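PDB 4U3W: 2-aminomuconate 6-semialdehyde dehydrogenase, which probably catalyses the NAD-dependent oxidation of 2-aminomuconate 6-semialdehyde to 2-aminomuconate. Local coordinates for residues Thr146-Ala149 with Asp150-Leu154; Ile440-Gln444 with Leu445-His449; Val357-Tyr360 with Phe361-Ala364. All blocks are in the same frame, centred on the assembly; numbering follows the deposited sequence. Where two conformers were deposited one is given.

Contact 1 (Thr146-Ala149 with Asp150-Leu154)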
ATOM      1  N   THR A 146       3.138 -17.915   3.031  1.00 32.88           N
ATOM      2  CA  THR A 146       2.075 -18.896   3.353  1.00 34.39           C
ATOM      3  C   THR A 146       2.619 -20.053   4.210  1.00 36.16           C
ATOM      4  O   THR A 146       3.605 -20.703   3.847  1.00 34.61           O
ATOM      5  CB  THR A 146       1.408 -19.451   2.054  1.00 33.63           C
ATOM      6  OG1 THR A 146       0.965 -18.347   1.258  1.00 35.19           O
ATOM      7  CG2 THR A 146       0.223 -20.382   2.369  1.00 35.85           C
ATOM      8  N   HIS A 147       1.975 -20.281   5.362  1.00 37.66           N
ATOM      9  CA  HIS A 147       2.290 -21.407   6.238  1.00 41.95           C
ATOM     10  C   HIS A 147       1.117 -22.377   6.134  1.00 46.15           C
ATOM     11  O   HIS A 147       0.039 -22.140   6.694  1.00 45.95           O
ATOM     12  CB  HIS A 147       2.509 -20.924   7.668  1.00 45.28           C
ATOM     13  CG  HIS A 147       3.492 -19.809   7.750  1.00 48.90           C
ATOM     14  ND1 HIS A 147       4.847 -20.023   7.861  1.00 50.71           N
ATOM     15  CD2 HIS A 147       3.326 -18.466   7.641  1.00 51.00           C
ATOM     16  CE1 HIS A 147       5.473 -18.857   7.854  1.00 52.84           C
ATOM     17  NE2 HIS A 147       4.573 -17.895   7.721  1.00 52.13           N
ATOM     18  N   ALA A 148       1.304 -23.429   5.344  1.00 50.43           N
ATOM     19  CA  ALA A 148       0.199 -24.320   5.001  1.00 53.80           C
ATOM     20  C   ALA A 148      -0.047 -25.328   6.118  1.00 56.48           C
ATOM     21  O   ALA A 148       0.810 -25.535   6.979  1.00 52.41           O
ATOM     22  CB  ALA A 148       0.462 -25.022   3.682  1.00 52.08           C
ATOM     23  N   ALA A 149      -1.235 -25.929   6.102  1.00 63.09           N
ATOM     24  CA  ALA A 149      -1.668 -26.907   7.103  1.00 66.74           C
ATOM     25  C   ALA A 149      -0.674 -28.040   7.360  1.00 66.14           C
ATOM     26  O   ALA A 149      -0.458 -28.424   8.517  1.00 68.41           O
ATOM     27  CB  ALA A 149      -3.008 -27.499   6.678  1.00 69.96           C
ATOM     28  N   ASP A 150      -0.072 -28.560   6.287  1.00 62.19           N
ATOM     29  CA  ASP A 150       0.866 -29.686   6.358  1.00 60.71           C
ATOM     30  C   ASP A 150       2.278 -29.305   6.826  1.00 58.98           C
ATOM     31  O   ASP A 150       3.204 -30.120   6.768  1.00 60.13           O
ATOM     32  CB  ASP A 150       0.921 -30.396   4.992  1.00 61.26           C
ATOM     33  CG  ASP A 150       1.316 -29.467   3.849  1.00 60.72           C
ATOM     34  OD1 ASP A 150       1.823 -28.340   4.125  1.00 59.45           O
ATOM     35  OD2 ASP A 150       1.078 -29.848   2.672  1.00 59.51           O
ATOM     36  N   GLY A 151       2.440 -28.062   7.270  1.00 55.88           N
ATOM     37  CA  GLY A 151       3.712 -27.579   7.775  1.00 52.83           C
ATOM     38  C   GLY A 151       4.641 -26.964   6.741  1.00 49.79           C
ATOM     39  O   GLY A 151       5.674 -26.384   7.088  1.00 49.81           O
ATOM     40  N   SER A 152       4.276 -27.026   5.467  1.00 47.68           N
ATOM     41  CA  SER A 152       5.159 -26.465   4.444  1.00 46.94           C
ATOM     42  C   SER A 152       5.079 -24.934   4.399  1.00 43.37           C
ATOM     43  O   SER A 152       4.097 -24.352   4.870  1.00 44.32           O
ATOM     44  CB  SER A 152       4.819 -27.051   3.074  1.00 50.17           C
ATOM     45  OG  SER A 152       3.475 -26.798   2.737  1.00 52.70           O
ATOM     46  N   GLU A 153       6.091 -24.293   3.806  1.00 40.12           N
ATOM     47  CA  GLU A 153       6.091 -22.830   3.706  1.00 37.84           C
ATOM     48  C   GLU A 153       6.315 -22.426   2.259  1.00 34.25           C
ATOM     49  O   GLU A 153       7.048 -23.087   1.505  1.00 34.27           O
ATOM     50  CB  GLU A 153       7.152 -22.160   4.628  1.00 52.32           C
ATOM     51  CG  GLU A 153       7.021 -20.582   4.622  1.00 73.98           C
ATOM     52  CD  GLU A 153       8.056 -19.821   5.473  1.00 75.26           C
ATOM     53  OE1 GLU A 153       8.796 -20.475   6.253  1.00 74.84           O
ATOM     54  OE2 GLU A 153       8.149 -18.565   5.315  1.00 75.21           O
ATOM     55  N   LEU A 154       5.641 -21.361   1.853  1.00 34.22           N
ATOM     56  CA  LEU A 154       5.716 -20.931   0.467  1.00 32.31           C
ATOM     57  C   LEU A 154       5.845 -19.439   0.473  1.00 32.08           C
ATOM     58  O   LEU A 154       5.401 -18.778   1.412  1.00 31.05           O
ATOM     59  CB  LEU A 154       4.486 -21.372  -0.336  1.00 33.11           C
ATOM     60  CG  LEU A 154       4.112 -22.852  -0.208  1.00 34.85           C
ATOM     61  CD1 LEU A 154       3.034 -23.114   0.862  1.00 36.14           C
ATOM     62  CD2 LEU A 154       3.733 -23.370  -1.589  1.00 34.46           C
TER
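H147 and E153 face each other as a non-hydrogen-bonded pair at the end of a beta hairpin, their side chains running side by side. E153 has CG anti to its backbone N (chi1 -174°) and stays extended, which carries the carboxylate along the imidazole; H147 CE1 lies 3.6 Å from E153 CD, with the two planes 38° apart. H147 ND1 and E153 OE1 remain 4.3 Å apart.

T146 and L154, on the other face, make the hydrogen-bonded pair, with T146 N 2.9 Å from L154 O. L154 CD1 reaches both T146 CB and the A148 methyl. T146 OG1 turns to N156 and to D469 of the second subunit, where L154 also meets V467; such a projecting hairpin is consistent with the oligomerisation arm of aldehyde dehydrogenases.

A type I turn from A148 to G151 closes the hairpin, G151 N bonding to A148 O at 3.0 Å. Overlapping its end, D150 OD1 sets up an Asx turn: it takes S152 N at 3.1 Å on its anti side and S152 OG at 2.7 Å on its syn side.

Two donors from one serine thus fix the carboxylate's rotation and probably offset part of its charge.

Contact 2 (Ile440-Gln444 with Leu445-His449)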
ATOM      1  N   ILE A 440     -20.627  19.731  -5.687  1.00 29.90           N
ATOM      2  CA  ILE A 440     -21.379  20.257  -4.551  1.00 29.45           C
ATOM      3  C   ILE A 440     -20.699  21.538  -4.126  1.00 29.70           C
ATOM      4  O   ILE A 440     -19.467  21.521  -3.951  1.00 28.50           O
ATOM      5  CB  ILE A 440     -21.316  19.271  -3.321  1.00 34.55           C
ATOM      6  CG1 ILE A 440     -21.707  17.845  -3.743  1.00 35.34           C
ATOM      7  CG2 ILE A 440     -22.108  19.778  -2.110  1.00 39.14           C
ATOM      8  CD1 ILE A 440     -23.097  17.720  -4.106  1.00 35.72           C
ATOM      9  N   TRP A 441     -21.492  22.601  -3.898  1.00 30.89           N
ATOM     10  CA  TRP A 441     -20.997  23.892  -3.471  1.00 30.67           C
ATOM     11  C   TRP A 441     -21.559  24.190  -2.084  1.00 29.40           C
ATOM     12  O   TRP A 441     -22.782  24.323  -1.919  1.00 28.34           O
ATOM     13  CB  TRP A 441     -21.376  25.011  -4.475  1.00 27.29           C
ATOM     14  CG  TRP A 441     -20.710  24.774  -5.761  1.00 30.63           C
ATOM     15  CD1 TRP A 441     -21.150  23.957  -6.768  1.00 26.71           C
ATOM     16  CD2 TRP A 441     -19.448  25.309  -6.192  1.00 27.47           C
ATOM     17  NE1 TRP A 441     -20.234  23.952  -7.804  1.00 28.23           N
ATOM     18  CE2 TRP A 441     -19.168  24.752  -7.463  1.00 30.52           C
ATOM     19  CE3 TRP A 441     -18.524  26.191  -5.620  1.00 32.95           C
ATOM     20  CZ2 TRP A 441     -17.991  25.055  -8.186  1.00 26.84           C
ATOM     21  CZ3 TRP A 441     -17.375  26.494  -6.328  1.00 32.20           C
ATOM     22  CH2 TRP A 441     -17.121  25.940  -7.601  1.00 27.59           C
ATOM     23  N   THR A 442     -20.661  24.248  -1.095  1.00 28.94           N
ATOM     24  CA  THR A 442     -21.030  24.565   0.291  1.00 31.27           C
ATOM     25  C   THR A 442     -19.791  25.049   1.047  1.00 29.63           C
ATOM     26  O   THR A 442     -18.680  24.617   0.737  1.00 31.13           O
ATOM     27  CB  THR A 442     -21.627  23.320   1.014  1.00 34.25           C
ATOM     28  OG1 THR A 442     -21.953  23.637   2.374  1.00 35.28           O
ATOM     29  CG2 THR A 442     -20.635  22.164   0.964  1.00 31.41           C
ATOM     30  N   THR A 443     -19.980  25.918   2.040  1.00 29.88           N
ATOM     31  CA  THR A 443     -18.861  26.267   2.913  1.00 29.49           C
ATOM     32  C   THR A 443     -18.863  25.445   4.217  1.00 31.79           C
ATOM     33  O   THR A 443     -17.988  25.648   5.079  1.00 32.88           O
ATOM     34  CB  THR A 443     -18.906  27.759   3.312  1.00 33.78           C
ATOM     35  OG1 THR A 443     -20.173  28.007   3.895  1.00 29.07           O
ATOM     36  CG2 THR A 443     -18.748  28.668   2.101  1.00 35.05           C
ATOM     37  N   GLN A 444     -19.830  24.537   4.392  1.00 30.54           N
ATOM     38  CA  GLN A 444     -19.933  23.837   5.672  0.55 30.21           C
ATOM     39  C   GLN A 444     -19.174  22.522   5.699  1.00 31.72           C
ATOM     40  O   GLN A 444     -19.299  21.653   4.786  1.00 27.35           O
ATOM     41  CB  GLN A 444     -21.405  23.625   6.032  0.55 30.18           C
ATOM     42  CG  GLN A 444     -22.113  24.934   6.290  0.55 31.06           C
ATOM     43  CD  GLN A 444     -21.661  25.670   7.546  0.55 35.01           C
ATOM     44  OE1 GLN A 444     -21.850  25.194   8.683  0.55 33.90           O
ATOM     45  NE2 GLN A 444     -21.113  26.882   7.351  0.55 37.47           N
ATOM     46  N   LEU A 445     -18.347  22.383   6.732  1.00 31.61           N
ATOM     47  CA  LEU A 445     -17.471  21.214   6.898  1.00 31.11           C
ATOM     48  C   LEU A 445     -18.218  19.877   6.921  1.00 32.32           C
ATOM     49  O   LEU A 445     -17.970  19.002   6.088  1.00 33.03           O
ATOM     50  CB  LEU A 445     -16.637  21.351   8.196  1.00 28.54           C
ATOM     51  CG  LEU A 445     -15.711  20.174   8.554  1.00 31.75           C
ATOM     52  CD1 LEU A 445     -14.526  19.986   7.531  1.00 28.45           C
ATOM     53  CD2 LEU A 445     -15.183  20.406   9.986  1.00 29.33           C
ATOM     54  N   ALA A 446     -19.150  19.729   7.858  1.00 32.37           N
ATOM     55  CA  ALA A 446     -19.876  18.473   8.002  1.00 32.83           C
ATOM     56  C   ALA A 446     -20.700  18.154   6.740  1.00 33.33           C
ATOM     57  O   ALA A 446     -20.654  17.032   6.212  1.00 30.06           O
ATOM     58  CB  ALA A 446     -20.770  18.522   9.253  1.00 37.41           C
ATOM     59  N   ARG A 447     -21.425  19.151   6.263  1.00 32.35           N
ATOM     60  CA  ARG A 447     -22.246  18.977   5.090  1.00 33.31           C
ATOM     61  C   ARG A 447     -21.469  18.502   3.835  1.00 33.28           C
ATOM     62  O   ARG A 447     -21.930  17.590   3.110  1.00 33.66           O
ATOM     63  CB  ARG A 447     -22.967  20.278   4.762  1.00 32.18           C
ATOM     64  CG  ARG A 447     -23.984  20.010   3.732  1.00 37.72           C
ATOM     65  CD  ARG A 447     -24.286  21.182   2.852  1.00 39.70           C
ATOM     66  NE  ARG A 447     -24.991  22.293   3.469  1.00 42.45           N
ATOM     67  CZ  ARG A 447     -26.193  22.249   4.035  1.00 47.08           C
ATOM     68  NH1 ARG A 447     -26.740  23.367   4.487  1.00 46.03           N
ATOM     69  NH2 ARG A 447     -26.837  21.105   4.187  1.00 50.54           N
ATOM     70  N   GLY A 448     -20.321  19.130   3.566  1.00 30.97           N
ATOM     71  CA  GLY A 448     -19.520  18.811   2.401  1.00 31.34           C
ATOM     72  C   GLY A 448     -19.183  17.326   2.344  1.00 33.22           C
ATOM     73  O   GLY A 448     -19.380  16.668   1.302  1.00 32.33           O
ATOM     74  N   HIS A 449     -18.682  16.805   3.469  1.00 32.09           N
ATOM     75  CA  HIS A 449     -18.270  15.397   3.550  1.00 34.41           C
ATOM     76  C   HIS A 449     -19.472  14.429   3.617  1.00 33.59           C
ATOM     77  O   HIS A 449     -19.474  13.397   2.927  1.00 35.37           O
ATOM     78  CB  HIS A 449     -17.316  15.178   4.756  1.00 28.03           C
ATOM     79  CG  HIS A 449     -16.004  15.884   4.590  1.00 28.20           C
ATOM     80  ND1 HIS A 449     -15.067  15.515   3.641  1.00 27.77           N
ATOM     81  CD2 HIS A 449     -15.481  16.953   5.247  1.00 29.95           C
ATOM     82  CE1 HIS A 449     -14.036  16.342   3.697  1.00 28.97           C
ATOM     83  NE2 HIS A 449     -14.260  17.224   4.674  1.00 29.66           N
TER
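T442 and R447 meet where strand 437-441 gives way to helix 445-452. The T442 hydroxyl touches the arginine arm, OG1 3.4 Å from R447 CD, and lies at the edge of the guanidinium near its plane. In R447 a chi1 of -169° swings CG away from the backbone N and, with chi2 also extended, carries CD to the hydroxyl; the bend at chi3 then turns the guanidinium so that OG1 lies at its edge. Two aliphatic contacts add to this: the T442 methyl, CG2, rests 3.8 Å from G448 CA, while Q444 CB lies 3.9 Å from R447 CB.

Two hydrogen bonds shape the turn. T442 OG1 accepts from Q444 N at 3.1 Å with an N-H...O angle of 169°, an ST turn that leads the chain into the helix. Q444, at the N-cap position, then offers its carbonyl to the first turn: G448 N bonds to Q444 O at 3.0 Å.

Charges are paired beyond the segments. R447 forms salt bridges with E422 and D284 and a cation-pi contact with F282; D284 also bonds T442 OG1, so one aspartate joins the threonine of the turn to the arginine of the helix.

Other subunits meet both the turn and the helix. T443 packs on Q444 of the third subunit. H449 bonds through NE2 to H449 of the third subunit and through ND1 to Y157 of the second, while L445 packs on H449 of the third subunit and V502 of the fourth.

The whole is the strand-to-helix turn of a beta-alpha-beta unit, strand 437-441, helix 445-452 and strand 459-462, placed at the meeting point of the tetramer's subunits.

Contact 3 (Val357-Tyr360 with Phe361-Ala364); sequences VLSY and FRLA
V357-Y360 and F361-A364 are consecutive turns of one alpha helix, joined by four i to i+4 backbone hydrogen bonds. F361 N reaches V357 O at 2.9 Å, and the last of the series, A364 N to Y360 O, is 2.8 Å long.

On the buried side V357 and F361 run side by side. A chi1 of 171° puts V357 CG1 trans to N and over one face of the F361 ring in a CH-pi contact, 3.9 Å from the centroid and 28° off the ring normal. L358 CD2 approaches the same ring obliquely, 3.8 Å from F361 CD2. This face of helix 351-366 packs against strand 393-396 of the seven-stranded mixed sheet: F361 meets W395 with the ring planes nearly perpendicular, and also touches T393.

Y360 and L363 lie alongside each other, with Y360 CD1 4.1 Å from L363 CD2. Both also touch C404, and Y360 OH bonds to E407. On the exposed side R362 bends at chi3 (-62°), folding its guanidinium back over the preceding turn. One face of that group lies against S359 CA, while R362 NH2 comes within 3.8 Å of S359 CB.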
ATOM      1  N   VAL A 357     -28.679  18.250 -30.800  1.00 37.30           N
ATOM      2  CA  VAL A 357     -28.839  19.251 -29.699  1.00 36.35           C
ATOM      3  C   VAL A 357     -30.048  20.170 -29.947  1.00 37.13           C
ATOM      4  O   VAL A 357     -30.866  20.364 -29.046  1.00 37.39           O
ATOM      5  CB  VAL A 357     -27.560  20.099 -29.509  1.00 33.01           C
ATOM      6  CG1 VAL A 357     -27.791  21.277 -28.530  1.00 30.51           C
ATOM      7  CG2 VAL A 357     -26.400  19.214 -29.014  1.00 31.32           C
ATOM      8  N   LEU A 358     -30.204  20.684 -31.172  1.00 38.95           N
ATOM      9  CA  LEU A 358     -31.322  21.588 -31.430  1.00 40.96           C
ATOM     10  C   LEU A 358     -32.676  20.861 -31.338  1.00 42.55           C
ATOM     11  O   LEU A 358     -33.691  21.454 -31.003  1.00 43.58           O
ATOM     12  CB  LEU A 358     -31.158  22.279 -32.796  1.00 43.42           C
ATOM     13  CG  LEU A 358     -30.023  23.311 -32.809  1.00 46.05           C
ATOM     14  CD1 LEU A 358     -29.854  23.885 -34.183  1.00 49.88           C
ATOM     15  CD2 LEU A 358     -30.238  24.458 -31.826  1.00 46.21           C
ATOM     16  N   SER A 359     -32.667  19.562 -31.595  1.00 43.06           N
ATOM     17  CA  SER A 359     -33.849  18.738 -31.393  1.00 45.28           C
ATOM     18  C   SER A 359     -34.184  18.551 -29.911  1.00 41.42           C
ATOM     19  O   SER A 359     -35.360  18.484 -29.518  1.00 38.63           O
ATOM     20  CB  SER A 359     -33.648  17.370 -32.048  1.00 47.89           C
ATOM     21  OG  SER A 359     -34.754  16.553 -31.765  1.00 52.05           O
ATOM     22  N   TYR A 360     -33.164  18.444 -29.063  1.00 42.23           N
ATOM     23  CA  TYR A 360     -33.454  18.502 -27.636  1.00 40.27           C
ATOM     24  C   TYR A 360     -33.948  19.877 -27.234  1.00 41.16           C
ATOM     25  O   TYR A 360     -34.788  19.987 -26.330  1.00 42.13           O
ATOM     26  CB  TYR A 360     -32.227  18.148 -26.787  1.00 36.86           C
ATOM     27  CG  TYR A 360     -32.127  16.664 -26.572  1.00 39.21           C
ATOM     28  CD1 TYR A 360     -33.008  16.015 -25.716  1.00 41.69           C
ATOM     29  CD2 TYR A 360     -31.162  15.906 -27.219  1.00 39.11           C
ATOM     30  CE1 TYR A 360     -32.948  14.658 -25.523  1.00 41.11           C
ATOM     31  CE2 TYR A 360     -31.091  14.540 -27.021  1.00 40.84           C
ATOM     32  CZ  TYR A 360     -31.985  13.927 -26.171  1.00 41.68           C
ATOM     33  OH  TYR A 360     -31.922  12.567 -25.949  1.00 42.51           O
ATOM     34  N   PHE A 361     -33.434  20.929 -27.872  1.00 39.99           N
ATOM     35  CA  PHE A 361     -33.868  22.278 -27.480  1.00 40.05           C
ATOM     36  C   PHE A 361     -35.352  22.424 -27.748  1.00 42.55           C
ATOM     37  O   PHE A 361     -36.084  22.968 -26.909  1.00 41.29           O
ATOM     38  CB  PHE A 361     -33.097  23.368 -28.223  1.00 39.99           C
ATOM     39  CG  PHE A 361     -31.706  23.615 -27.664  1.00 40.88           C
ATOM     40  CD1 PHE A 361     -31.162  22.764 -26.722  1.00 37.18           C
ATOM     41  CD2 PHE A 361     -30.956  24.694 -28.091  1.00 40.54           C
ATOM     42  CE1 PHE A 361     -29.901  22.991 -26.236  1.00 35.82           C
ATOM     43  CE2 PHE A 361     -29.723  24.925 -27.600  1.00 36.30           C
ATOM     44  CZ  PHE A 361     -29.185  24.072 -26.676  1.00 35.36           C
ATOM     45  N   ARG A 362     -35.804  21.897 -28.897  1.00 43.16           N
ATOM     46  CA  ARG A 362     -37.224  21.892 -29.205  1.00 43.84           C
ATOM     47  C   ARG A 362     -37.998  20.993 -28.237  1.00 44.14           C
ATOM     48  O   ARG A 362     -39.095  21.347 -27.793  1.00 43.21           O
ATOM     49  CB  ARG A 362     -37.484  21.453 -30.676  1.00 46.38           C
ATOM     50  CG  ARG A 362     -36.964  22.447 -31.714  1.00 46.17           C
ATOM     51  CD  ARG A 362     -37.437  22.148 -33.160  1.00 55.97           C
ATOM     52  NE  ARG A 362     -36.993  20.858 -33.685  1.00 54.08           N
ATOM     53  CZ  ARG A 362     -35.781  20.630 -34.196  1.00 53.60           C
ATOM     54  NH1 ARG A 362     -34.867  21.599 -34.228  1.00 52.22           N
ATOM     55  NH2 ARG A 362     -35.479  19.422 -34.669  1.00 54.27           N
ATOM     56  N   LEU A 363     -37.449  19.824 -27.900  1.00 45.51           N
ATOM     57  CA  LEU A 363     -38.137  18.947 -26.937  1.00 47.31           C
ATOM     58  C   LEU A 363     -38.329  19.597 -25.549  1.00 47.01           C
ATOM     59  O   LEU A 363     -39.402  19.448 -24.950  1.00 45.92           O
ATOM     60  CB  LEU A 363     -37.382  17.625 -26.781  1.00 46.08           C
ATOM     61  CG  LEU A 363     -37.990  16.668 -25.765  1.00 48.93           C
ATOM     62  CD1 LEU A 363     -39.408  16.266 -26.136  1.00 52.22           C
ATOM     63  CD2 LEU A 363     -37.114  15.457 -25.515  1.00 49.97           C
ATOM     64  N   ALA A 364     -37.305  20.302 -25.037  1.00 45.88           N
ATOM     65  CA  ALA A 364     -37.424  21.002 -23.743  1.00 42.64           C
ATOM     66  C   ALA A 364     -38.601  21.956 -23.761  1.00 45.11           C
ATOM     67  O   ALA A 364     -39.405  21.988 -22.813  1.00 46.25           O
ATOM     68  CB  ALA A 364     -36.133  21.773 -23.381  1.00 39.27           C
TER

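The three contacts are separate sites within one subunit, none touching another. Contact 1 is the tip of a hairpin 47 Å from the chain's centre, and contact 3 lies on the opposite side of that centre, 67 Å away between contact centres. Contacts 2 and 3 share the seven-stranded sheet, one at the end of strand 437-441 and the other packing on strand 393-396; their nearest atoms are about 21 Å apart. Within the chain contact 1 stays about 38 Å from contact 2 at the nearest atoms, yet both contacts reach other subunits, while contact 3 touches none. None includes the magnesium-site residues L42, E200, D492 or S495.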